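Local coordinates for protein diaminopimelate decarboxylase (Methanocaldococcus jannaschii, PDB 1TWI) that decarboxylates meso-diaminopimelate to L-lysine with pyridoxal 5'-phosphate as cofactor, the last step of lysine biosynthesis in this archaeon, at residues Val64-Lys69 / Cys85-Val90; Met1-Asp5 / Pro254-Gln260; Ile159-Asn164 / Glu223-Val228. One frame throughout, in Å; residues are numbered along the deposited sequence.

Contact 1. Residues Val64-Lys69 / Cys85-Val90; sequences VAYAYK and CGADVV. With PLP (pyridoxal-5'-phosphate), chain E.
The Tyr68 ring carries Val89 CG1 over one face, 4.1 Å above the ring plane, nearer its border than its centre, while Ala87 CB comes in obliquely, 3.5 Å from Tyr68 CE1. Beyond these, Tyr68 leans on Glu94 and Ala98 of helix 92-100. The other tyrosine, Tyr66, has a ring that leads off from strand 86-89, with Tyr68 N above one face, near its border, and its OH bonded to the Asn71 backbone O; its CB still touches Cys85 SG.

These strands, 62-67 and 86-89, are the parallel neighbours of a beta-alpha-beta unit joined through helix 74-82, part of the TIM-type barrel of fold-type III PLP enzymes. Their backbones are stitched by Gly86 N to Val64 O, Tyr66 N to Gly86 O, Asp88 N to Tyr66 O (2.8 Å) and Tyr68 N to Asp88 O.

Ala67 and Asp88 share the sheet face turned to the cofactor: Ala67 CB lies 3.5 Å from PLP C5A, and Asp88 OD1 is held by Asn111 ND2. Lys69, the residue that carries the cofactor as an internal aldimine, is not attached to it in this complex with L-lysine. Its CG sits between backbone N and carbonyl carbon (chi1 70°), and further bends at chi2 and chi3 curl the chain past the aldehyde, with Lys69 CD 3.1 Å from PLP O4A. The amine then forms a salt bridge on the syn side of the carboxylate, Lys69 NZ to Asp88 OD2 at 2.6 Å, and that same Asp88 OD2 lies 3.3 Å from the pyridine nitrogen, PLP N1.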
loop_
_atom_site.group_PDB
_atom_site.type_symbol
_atom_site.label_atom_id
_atom_site.label_comp_id
_atom_site.label_asym_id
_atom_site.label_seq_id
_atom_site.Cartn_x
_atom_site.Cartn_y
_atom_site.Cartn_z
ATOM N N VAL A 64 -22.291 -18.261 -2.696
ATOM C CA VAL A 64 -21.480 -17.082 -2.981
ATOM C C VAL A 64 -20.450 -17.009 -1.833
ATOM O O VAL A 64 -20.807 -16.810 -0.658
ATOM C CB VAL A 64 -22.339 -15.804 -2.958
ATOM C CG1 VAL A 64 -21.471 -14.575 -3.243
ATOM C CG2 VAL A 64 -23.473 -15.933 -3.989
ATOM N N ALA A 65 -19.182 -17.222 -2.138
ATOM C CA ALA A 65 -18.172 -17.106 -1.084
ATOM C C ALA A 65 -17.501 -15.746 -1.281
ATOM O O ALA A 65 -16.515 -15.601 -2.056
ATOM C CB ALA A 65 -17.139 -18.255 -1.182
ATOM N N TYR A 66 -18.032 -14.747 -0.579
ATOM C CA TYR A 66 -17.506 -13.381 -0.715
ATOM C C TYR A 66 -16.011 -13.302 -0.444
ATOM O O TYR A 66 -15.541 -13.798 0.554
ATOM C CB TYR A 66 -18.328 -12.425 0.185
ATOM C CG TYR A 66 -17.705 -11.084 0.357
ATOM C CD1 TYR A 66 -17.503 -10.230 -0.732
ATOM C CD2 TYR A 66 -17.285 -10.662 1.626
ATOM C CE1 TYR A 66 -16.896 -8.984 -0.574
ATOM C CE2 TYR A 66 -16.673 -9.418 1.799
ATOM C CZ TYR A 66 -16.475 -8.588 0.702
ATOM O OH TYR A 66 -15.804 -7.402 0.883
ATOM N N ALA A 67 -15.255 -12.700 -1.351
ATOM C CA ALA A 67 -13.822 -12.636 -1.133
ATOM C C ALA A 67 -13.473 -11.524 -0.120
ATOM O O ALA A 67 -13.490 -10.306 -0.466
ATOM C CB ALA A 67 -13.114 -12.371 -2.434
ATOM N N TYR A 68 -13.181 -11.946 1.110
ATOM C CA TYR A 68 -12.861 -11.027 2.196
ATOM C C TYR A 68 -11.749 -10.076 1.887
ATOM O O TYR A 68 -11.741 -8.959 2.400
ATOM C CB TYR A 68 -12.488 -11.795 3.485
ATOM C CG TYR A 68 -13.698 -12.117 4.339
ATOM C CD1 TYR A 68 -14.947 -12.349 3.735
ATOM C CD2 TYR A 68 -13.596 -12.176 5.746
ATOM C CE1 TYR A 68 -16.093 -12.644 4.537
ATOM C CE2 TYR A 68 -14.723 -12.469 6.561
ATOM C CZ TYR A 68 -15.947 -12.707 5.959
ATOM O OH TYR A 68 -17.026 -13.080 6.722
ATOM N N LYS A 69 -10.841 -10.462 1.004
ATOM C CA LYS A 69 -9.693 -9.573 0.755
ATOM C C LYS A 69 -10.159 -8.235 0.207
ATOM O O LYS A 69 -9.434 -7.249 0.305
ATOM C CB LYS A 69 -8.669 -10.207 -0.185
ATOM C CG LYS A 69 -9.092 -10.363 -1.653
ATOM C CD LYS A 69 -8.632 -11.756 -2.191
ATOM C CE LYS A 69 -9.779 -12.777 -1.908
ATOM N NZ LYS A 69 -9.525 -14.181 -2.170
ATOM N N CYS A 85 -24.762 -15.050 2.722
ATOM C CA CYS A 85 -23.541 -15.169 1.941
ATOM C C CYS A 85 -22.441 -15.998 2.635
ATOM O O CYS A 85 -22.387 -16.045 3.879
ATOM C CB CYS A 85 -23.037 -13.742 1.677
ATOM S SG CYS A 85 -21.823 -13.602 0.348
ATOM N N GLY A 86 -21.604 -16.678 1.841
ATOM C CA GLY A 86 -20.468 -17.434 2.391
ATOM C C GLY A 86 -19.222 -16.550 2.397
ATOM O O GLY A 86 -19.329 -15.329 2.223
ATOM N N ALA A 87 -18.038 -17.158 2.561
ATOM C CA ALA A 87 -16.786 -16.401 2.604
ATOM C C ALA A 87 -15.620 -17.125 1.978
ATOM O O ALA A 87 -15.425 -18.307 2.224
ATOM C CB ALA A 87 -16.408 -16.086 4.064
ATOM N N ASP A 88 -14.866 -16.399 1.169
ATOM C CA ASP A 88 -13.597 -16.886 0.586
ATOM C C ASP A 88 -12.527 -16.161 1.482
ATOM O O ASP A 88 -12.369 -14.965 1.372
ATOM C CB ASP A 88 -13.485 -16.432 -0.879
ATOM C CG ASP A 88 -12.039 -16.227 -1.306
ATOM O OD1 ASP A 88 -11.100 -16.868 -0.696
ATOM O OD2 ASP A 88 -11.802 -15.399 -2.211
ATOM N N VAL A 89 -11.823 -16.877 2.364
ATOM C CA VAL A 89 -10.826 -16.246 3.232
ATOM C C VAL A 89 -9.440 -16.669 2.777
ATOM O O VAL A 89 -9.270 -17.785 2.275
ATOM C CB VAL A 89 -11.060 -16.647 4.729
ATOM C CG1 VAL A 89 -12.502 -16.138 5.165
ATOM C CG2 VAL A 89 -10.931 -18.227 4.890
ATOM N N VAL A 90 -8.439 -15.800 2.934
ATOM C CA VAL A 90 -7.088 -16.140 2.445
ATOM C C VAL A 90 -6.030 -16.100 3.540
ATOM O O VAL A 90 -4.832 -16.202 3.281
ATOM C CB VAL A 90 -6.670 -15.199 1.275
ATOM C CG1 VAL A 90 -7.545 -15.423 0.083
ATOM C CG2 VAL A 90 -6.737 -13.768 1.680
HETATM N N1 PLP E . -10.873 -15.660 -5.382
HETATM C C2 PLP E . -9.493 -15.596 -5.323
HETATM C C2A PLP E . -8.744 -16.945 -5.192
HETATM C C3 PLP E . -8.902 -14.335 -5.355
HETATM O O3 PLP E . -7.546 -14.309 -5.293
HETATM C C4 PLP E . -9.607 -13.168 -5.485
HETATM C C4A PLP E . -8.838 -11.804 -5.515
HETATM O O4A PLP E . -7.699 -11.833 -5.169
HETATM C C5 PLP E . -11.018 -13.223 -5.551
HETATM C C6 PLP E . -11.600 -14.480 -5.510
HETATM C C5A PLP E . -11.967 -12.043 -5.699
HETATM O O4P PLP E . -11.698 -11.273 -6.900
HETATM P P PLP E . -12.636 -10.074 -7.341
HETATM O O1P PLP E . -11.993 -9.572 -8.569
HETATM O O2P PLP E . -12.569 -9.078 -6.218
HETATM O O3P PLP E . -13.979 -10.602 -7.577
#

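Contact 2. Residues Met1-Asp5 / Pro254-Gln260; sequences MLGND and PYYKDKQ
A type II beta turn, Met1 to Asn4, starts the chain, and its Leu2 and Gly3 lie against the loop 254-260 that leads from strand 244-246 of the barrel toward helix 264-276. The turn is closed by Asn4 N to Met1 O at 2.8 Å, and Gly3 takes its third position with a positive phi of 88°. Pro254 packs against that corner, its CG against the Leu2 O and Gly3 CA atoms.

Leu2 makes the main apolar contact: it crosses Pro254 at about a right angle, with Leu2 CD1 3.5 Å from Pro254 CB. The same methyl reaches on along the loop, Leu2 CD1 lying 3.3 Å from Lys259 O.

Lys257 holds the polar side together. Its chain bends at chi2 (-69°) and then runs extended, which carries the amine to the turn. There, Lys257 NZ donates to Leu2 O at 3.0 Å and to Pro254 O of its own loop at 2.6 Å, in both cases nearly along the C=O axis. A salt bridge to Asp383 adds a third partner, so one ammonium ties the chain start and the loop to a residue of the region that follows strand 378-382.

Pro254 is followed by Tyr255, whose OH bonds Arg293 and whose ring makes a cation-pi contact with Arg329; both arginines line the bound lysine, which makes Tyr255 probably a second-shell neighbour of the substrate pocket. A water bridges the two backbones: it accepts from Leu2 N at 3.0 Å and donates to Lys257 O at 2.6 Å.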
loop_
_atom_site.group_PDB
_atom_site.type_symbol
_atom_site.label_atom_id
_atom_site.label_comp_id
_atom_site.label_asym_id
_atom_site.label_seq_id
_atom_site.Cartn_x
_atom_site.Cartn_y
_atom_site.Cartn_z
ATOM N N MET A 1 -23.362 7.038 -13.561
ATOM C CA MET A 1 -24.233 6.493 -12.520
ATOM C C MET A 1 -24.318 4.996 -12.644
ATOM O O MET A 1 -24.818 4.349 -11.743
ATOM C CB MET A 1 -25.620 7.086 -12.634
ATOM C CG MET A 1 -26.043 7.514 -14.038
ATOM S SD MET A 1 -27.671 8.282 -13.793
ATOM C CE MET A 1 -27.274 10.063 -14.082
ATOM N N LEU A 2 -23.822 4.449 -13.754
ATOM C CA LEU A 2 -23.874 2.977 -14.004
ATOM C C LEU A 2 -23.267 2.259 -12.797
ATOM O O LEU A 2 -22.093 2.505 -12.495
ATOM C CB LEU A 2 -23.016 2.582 -15.213
ATOM C CG LEU A 2 -23.387 1.419 -16.161
ATOM C CD1 LEU A 2 -22.076 0.899 -16.851
ATOM C CD2 LEU A 2 -24.156 0.285 -15.480
ATOM N N GLY A 3 -24.038 1.362 -12.186
ATOM C CA GLY A 3 -23.605 0.601 -11.024
ATOM C C GLY A 3 -23.875 1.301 -9.682
ATOM O O GLY A 3 -23.909 0.651 -8.625
ATOM N N ASN A 4 -24.109 2.615 -9.703
ATOM C CA ASN A 4 -24.303 3.341 -8.418
ATOM C C ASN A 4 -25.795 3.556 -8.292
ATOM O O ASN A 4 -26.358 4.630 -8.562
ATOM C CB ASN A 4 -23.506 4.627 -8.467
ATOM C CG ASN A 4 -22.025 4.350 -8.782
ATOM O OD1 ASN A 4 -21.272 3.777 -7.926
ATOM N ND2 ASN A 4 -21.600 4.711 -9.987
ATOM N N ASP A 5 -26.446 2.484 -7.903
ATOM C CA ASP A 5 -27.910 2.475 -7.872
ATOM C C ASP A 5 -28.623 3.229 -6.780
ATOM O O ASP A 5 -29.855 3.451 -6.864
ATOM C CB ASP A 5 -28.388 1.012 -7.865
ATOM C CG ASP A 5 -27.791 0.210 -9.011
ATOM O OD1 ASP A 5 -28.088 0.586 -10.190
ATOM O OD2 ASP A 5 -27.029 -0.767 -8.725
ATOM N N PRO A 254 -18.317 -1.456 -13.130
ATOM C CA PRO A 254 -18.190 -0.265 -13.991
ATOM C C PRO A 254 -17.467 0.990 -13.440
ATOM O O PRO A 254 -18.119 1.947 -13.025
ATOM C CB PRO A 254 -19.664 -0.002 -14.410
ATOM C CG PRO A 254 -20.473 -0.433 -13.157
ATOM C CD PRO A 254 -19.674 -1.603 -12.555
ATOM N N TYR A 255 -16.128 0.984 -13.436
ATOM C CA TYR A 255 -15.423 2.147 -12.970
ATOM C C TYR A 255 -15.696 3.291 -13.963
ATOM O O TYR A 255 -15.896 4.415 -13.538
ATOM C CB TYR A 255 -13.919 1.893 -12.898
ATOM C CG TYR A 255 -13.552 1.045 -11.706
ATOM C CD1 TYR A 255 -13.643 1.547 -10.387
ATOM C CD2 TYR A 255 -13.154 -0.275 -11.897
ATOM C CE1 TYR A 255 -13.326 0.721 -9.271
ATOM C CE2 TYR A 255 -12.854 -1.119 -10.789
ATOM C CZ TYR A 255 -12.937 -0.606 -9.491
ATOM O OH TYR A 255 -12.585 -1.433 -8.432
ATOM N N TYR A 256 -15.629 2.988 -15.265
ATOM C CA TYR A 256 -15.951 3.928 -16.340
ATOM C C TYR A 256 -17.479 3.844 -16.453
ATOM O O TYR A 256 -18.027 2.761 -16.392
ATOM C CB TYR A 256 -15.293 3.486 -17.658
ATOM C CG TYR A 256 -13.871 3.984 -17.743
ATOM C CD1 TYR A 256 -13.603 5.318 -18.009
ATOM C CD2 TYR A 256 -12.795 3.118 -17.511
ATOM C CE1 TYR A 256 -12.294 5.769 -18.046
ATOM C CE2 TYR A 256 -11.480 3.565 -17.547
ATOM C CZ TYR A 256 -11.243 4.871 -17.815
ATOM O OH TYR A 256 -9.946 5.292 -17.886
ATOM N N LYS A 257 -18.152 4.979 -16.587
ATOM C CA LYS A 257 -19.604 5.018 -16.632
ATOM C C LYS A 257 -20.276 5.164 -18.019
ATOM O O LYS A 257 -21.517 5.161 -18.118
ATOM C CB LYS A 257 -20.070 6.163 -15.756
ATOM C CG LYS A 257 -19.355 6.227 -14.375
ATOM C CD LYS A 257 -19.817 5.021 -13.551
ATOM C CE LYS A 257 -19.205 5.024 -12.140
ATOM N NZ LYS A 257 -19.440 3.662 -11.592
ATOM N N ASP A 258 -19.468 5.251 -19.065
ATOM C CA ASP A 258 -19.959 5.445 -20.448
ATOM C C ASP A 258 -20.278 4.159 -21.241
ATOM O O ASP A 258 -20.992 4.202 -22.258
ATOM C CB ASP A 258 -18.930 6.281 -21.201
ATOM C CG ASP A 258 -17.604 5.531 -21.396
ATOM O OD1 ASP A 258 -17.105 4.870 -20.440
ATOM O OD2 ASP A 258 -17.054 5.594 -22.520
ATOM N N LYS A 259 -19.801 3.009 -20.788
ATOM C CA LYS A 259 -20.082 1.774 -21.528
ATOM C C LYS A 259 -20.666 0.626 -20.693
ATOM O O LYS A 259 -20.250 0.390 -19.549
ATOM C CB LYS A 259 -18.798 1.268 -22.223
ATOM C CG LYS A 259 -18.402 2.024 -23.513
ATOM C CD LYS A 259 -17.292 1.240 -24.269
ATOM C CE LYS A 259 -16.228 2.164 -24.913
ATOM N NZ LYS A 259 -14.900 1.464 -25.146
ATOM N N GLN A 260 -21.626 -0.094 -21.250
ATOM C CA GLN A 260 -22.179 -1.201 -20.504
ATOM C C GLN A 260 -21.147 -2.309 -20.472
ATOM O O GLN A 260 -20.331 -2.449 -21.378
ATOM C CB GLN A 260 -23.448 -1.750 -21.153
ATOM C CG GLN A 260 -24.699 -1.051 -20.713
ATOM C CD GLN A 260 -25.915 -1.904 -20.965
ATOM O OE1 GLN A 260 -25.903 -2.778 -21.853
ATOM N NE2 GLN A 260 -26.974 -1.672 -20.195
HETATM O O HOH W 1 -23.443 5.768 -16.408
#

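Contact 3. Residues Ile159-Asn164 / Glu223-Val228; sequences INPNVN and EETRKV
Glu223 OE2 is gripped by two donors from opposite faces of its carboxylate plane. The backbone Asn164 N reaches it from above that plane, 2.7 Å away and with a fairly straight N-H (160°), while Lys227 NZ, one helical turn on, meets Glu223 OE2 on the syn side at 2.6 Å as a salt bridge. Lys227 NZ also donates to Asn162 O at a longer 3.2 Å, so the amine links the helix carboxylate to the loop carbonyl.

Asn162 is the centre of an inverse gamma turn just past the end of strand 153-160. The surface it packs on belongs to helix 219-237; the contact therefore seats the loop of one barrel strand on the helix that follows its parallel sheet neighbour, strand 202-208.

Packing fills in around the polar group. Pro161 CB lies 3.5 Å from Lys227 CB, and the proline ring lies alongside Val228 in the same direction, Pro161 CG facing Val228 CG2. Val163 CG1, placed anti to the backbone N (chi1 169°), presses on Glu223 CG at 3.5 Å. Deeper, Ile159 CD1 meets Val228 CG1. A water accepts from Asn162 N and donates to Lys227 O at 2.7 Å.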
loop_
_atom_site.group_PDB
_atom_site.type_symbol
_atom_site.label_atom_id
_atom_site.label_comp_id
_atom_site.label_asym_id
_atom_site.label_seq_id
_atom_site.Cartn_x
_atom_site.Cartn_y
_atom_site.Cartn_z
ATOM N N ILE A 159 -6.763 -25.431 -9.384
ATOM C CA ILE A 159 -6.078 -25.871 -10.596
ATOM C C ILE A 159 -5.893 -24.735 -11.591
ATOM O O ILE A 159 -6.670 -23.769 -11.593
ATOM C CB ILE A 159 -6.909 -26.962 -11.321
ATOM C CG1 ILE A 159 -8.316 -26.389 -11.699
ATOM C CG2 ILE A 159 -7.280 -28.123 -10.359
ATOM C CD1 ILE A 159 -9.246 -27.438 -12.471
ATOM N N ASN A 160 -4.897 -24.882 -12.470
ATOM C CA ASN A 160 -4.629 -23.913 -13.543
ATOM C C ASN A 160 -4.955 -24.715 -14.808
ATOM O O ASN A 160 -4.122 -25.452 -15.294
ATOM C CB ASN A 160 -3.174 -23.542 -13.497
ATOM C CG ASN A 160 -2.820 -22.924 -12.178
ATOM O OD1 ASN A 160 -3.692 -22.329 -11.542
ATOM N ND2 ASN A 160 -1.569 -23.023 -11.767
ATOM N N PRO A 161 -6.187 -24.599 -15.297
ATOM C CA PRO A 161 -6.705 -25.302 -16.484
ATOM C C PRO A 161 -5.987 -24.912 -17.739
ATOM O O PRO A 161 -5.314 -23.872 -17.798
ATOM C CB PRO A 161 -8.197 -24.964 -16.480
ATOM C CG PRO A 161 -8.239 -23.594 -15.881
ATOM C CD PRO A 161 -7.092 -23.523 -14.863
ATOM N N ASN A 162 -6.145 -25.761 -18.750
ATOM C CA ASN A 162 -5.448 -25.571 -19.979
ATOM C C ASN A 162 -6.193 -24.578 -20.919
ATOM O O ASN A 162 -6.680 -24.970 -21.972
ATOM C CB ASN A 162 -5.291 -26.957 -20.617
ATOM C CG ASN A 162 -4.213 -26.984 -21.682
ATOM O OD1 ASN A 162 -4.159 -27.910 -22.502
ATOM N ND2 ASN A 162 -3.340 -25.975 -21.670
ATOM N N VAL A 163 -6.283 -23.317 -20.493
ATOM C CA VAL A 163 -6.937 -22.247 -21.247
ATOM C C VAL A 163 -6.284 -22.062 -22.625
ATOM O O VAL A 163 -5.064 -22.086 -22.731
ATOM C CB VAL A 163 -6.818 -20.940 -20.489
ATOM C CG1 VAL A 163 -7.239 -19.802 -21.362
ATOM C CG2 VAL A 163 -7.675 -21.019 -19.213
ATOM N N ASN A 164 -7.084 -21.882 -23.669
ATOM C CA ASN A 164 -6.522 -21.700 -25.011
ATOM C C ASN A 164 -5.651 -20.422 -25.061
ATOM O O ASN A 164 -6.179 -19.311 -25.015
ATOM C CB ASN A 164 -7.640 -21.537 -26.036
ATOM C CG ASN A 164 -7.126 -21.594 -27.464
ATOM O OD1 ASN A 164 -5.972 -21.198 -27.742
ATOM N ND2 ASN A 164 -7.977 -22.090 -28.393
ATOM N N GLU A 223 -14.164 -19.698 -21.143
ATOM C CA GLU A 223 -13.007 -20.573 -21.373
ATOM C C GLU A 223 -12.551 -21.248 -20.061
ATOM O O GLU A 223 -12.192 -22.420 -20.053
ATOM C CB GLU A 223 -11.854 -19.765 -22.001
ATOM C CG GLU A 223 -10.566 -20.576 -22.249
ATOM C CD GLU A 223 -10.709 -21.615 -23.362
ATOM O OE1 GLU A 223 -11.739 -21.619 -24.106
ATOM O OE2 GLU A 223 -9.761 -22.428 -23.492
ATOM N N GLU A 224 -12.536 -20.489 -18.971
ATOM C CA GLU A 224 -12.219 -21.078 -17.658
ATOM C C GLU A 224 -13.224 -22.200 -17.373
ATOM O O GLU A 224 -12.857 -23.314 -16.973
ATOM C CB GLU A 224 -12.366 -20.015 -16.526
ATOM C CG GLU A 224 -12.354 -20.640 -15.081
ATOM C CD GLU A 224 -12.840 -19.691 -13.978
ATOM O OE1 GLU A 224 -13.443 -18.607 -14.294
ATOM O OE2 GLU A 224 -12.664 -20.033 -12.783
ATOM N N THR A 225 -14.508 -21.937 -17.603
ATOM C CA THR A 225 -15.498 -22.965 -17.251
ATOM C C THR A 225 -15.337 -24.235 -18.087
ATOM O O THR A 225 -15.397 -25.368 -17.549
ATOM C CB THR A 225 -16.947 -22.407 -17.386
ATOM O OG1 THR A 225 -17.092 -21.249 -16.544
ATOM C CG2 THR A 225 -17.933 -23.406 -16.917
ATOM N N ARG A 226 -15.087 -24.041 -19.387
ATOM C CA ARG A 226 -14.895 -25.189 -20.242
ATOM C C ARG A 226 -13.671 -26.007 -19.771
ATOM O O ARG A 226 -13.734 -27.216 -19.674
ATOM C CB ARG A 226 -14.612 -24.753 -21.670
ATOM C CG ARG A 226 -15.789 -24.019 -22.387
ATOM C CD ARG A 226 -15.372 -23.678 -23.828
ATOM N NE ARG A 226 -16.466 -23.108 -24.615
ATOM C CZ ARG A 226 -16.346 -22.690 -25.879
ATOM N NH1 ARG A 226 -15.147 -22.779 -26.493
ATOM N NH2 ARG A 226 -17.440 -22.251 -26.542
ATOM N N LYS A 227 -12.560 -25.336 -19.504
ATOM C CA LYS A 227 -11.350 -26.101 -19.170
ATOM C C LYS A 227 -11.354 -26.743 -17.781
ATOM O O LYS A 227 -10.725 -27.806 -17.565
ATOM C CB LYS A 227 -10.138 -25.224 -19.435
ATOM C CG LYS A 227 -10.098 -24.757 -20.924
ATOM C CD LYS A 227 -9.866 -25.982 -21.802
ATOM C CE LYS A 227 -10.241 -25.725 -23.296
ATOM N NZ LYS A 227 -9.230 -24.959 -23.986
ATOM N N VAL A 228 -12.085 -26.114 -16.854
ATOM C CA VAL A 228 -12.239 -26.676 -15.524
ATOM C C VAL A 228 -13.139 -27.913 -15.661
ATOM O O VAL A 228 -12.822 -28.991 -15.144
ATOM C CB VAL A 228 -12.874 -25.662 -14.525
ATOM C CG1 VAL A 228 -13.279 -26.407 -13.210
ATOM C CG2 VAL A 228 -11.849 -24.545 -14.202
HETATM O O HOH W 2 -8.106 -28.180 -18.242
#

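Contacts 1 and 3 belong to the same parallel barrel sheet, which contact 1 enters through neighbouring strands 62-67 and 86-89 and contact 3 through strand 153-160 and a surrounding helix; their centres lie about 22 Å apart. Along the chain, contact 1 is complete before contact 3 begins, and both fall within the span bracketed by contact 2, which brings the N-terminus back to a barrel loop some 250 residues later. Contact 2 sits about 24 Å from contact 1 and about 29 Å from contact 3, centre to centre. Contact 1 supplies part of the cofactor pocket, contact 2 is a surface contact whose loop includes Tyr255, a neighbour of the substrate-binding arginines, and contact 3 is barrel packing away from the site.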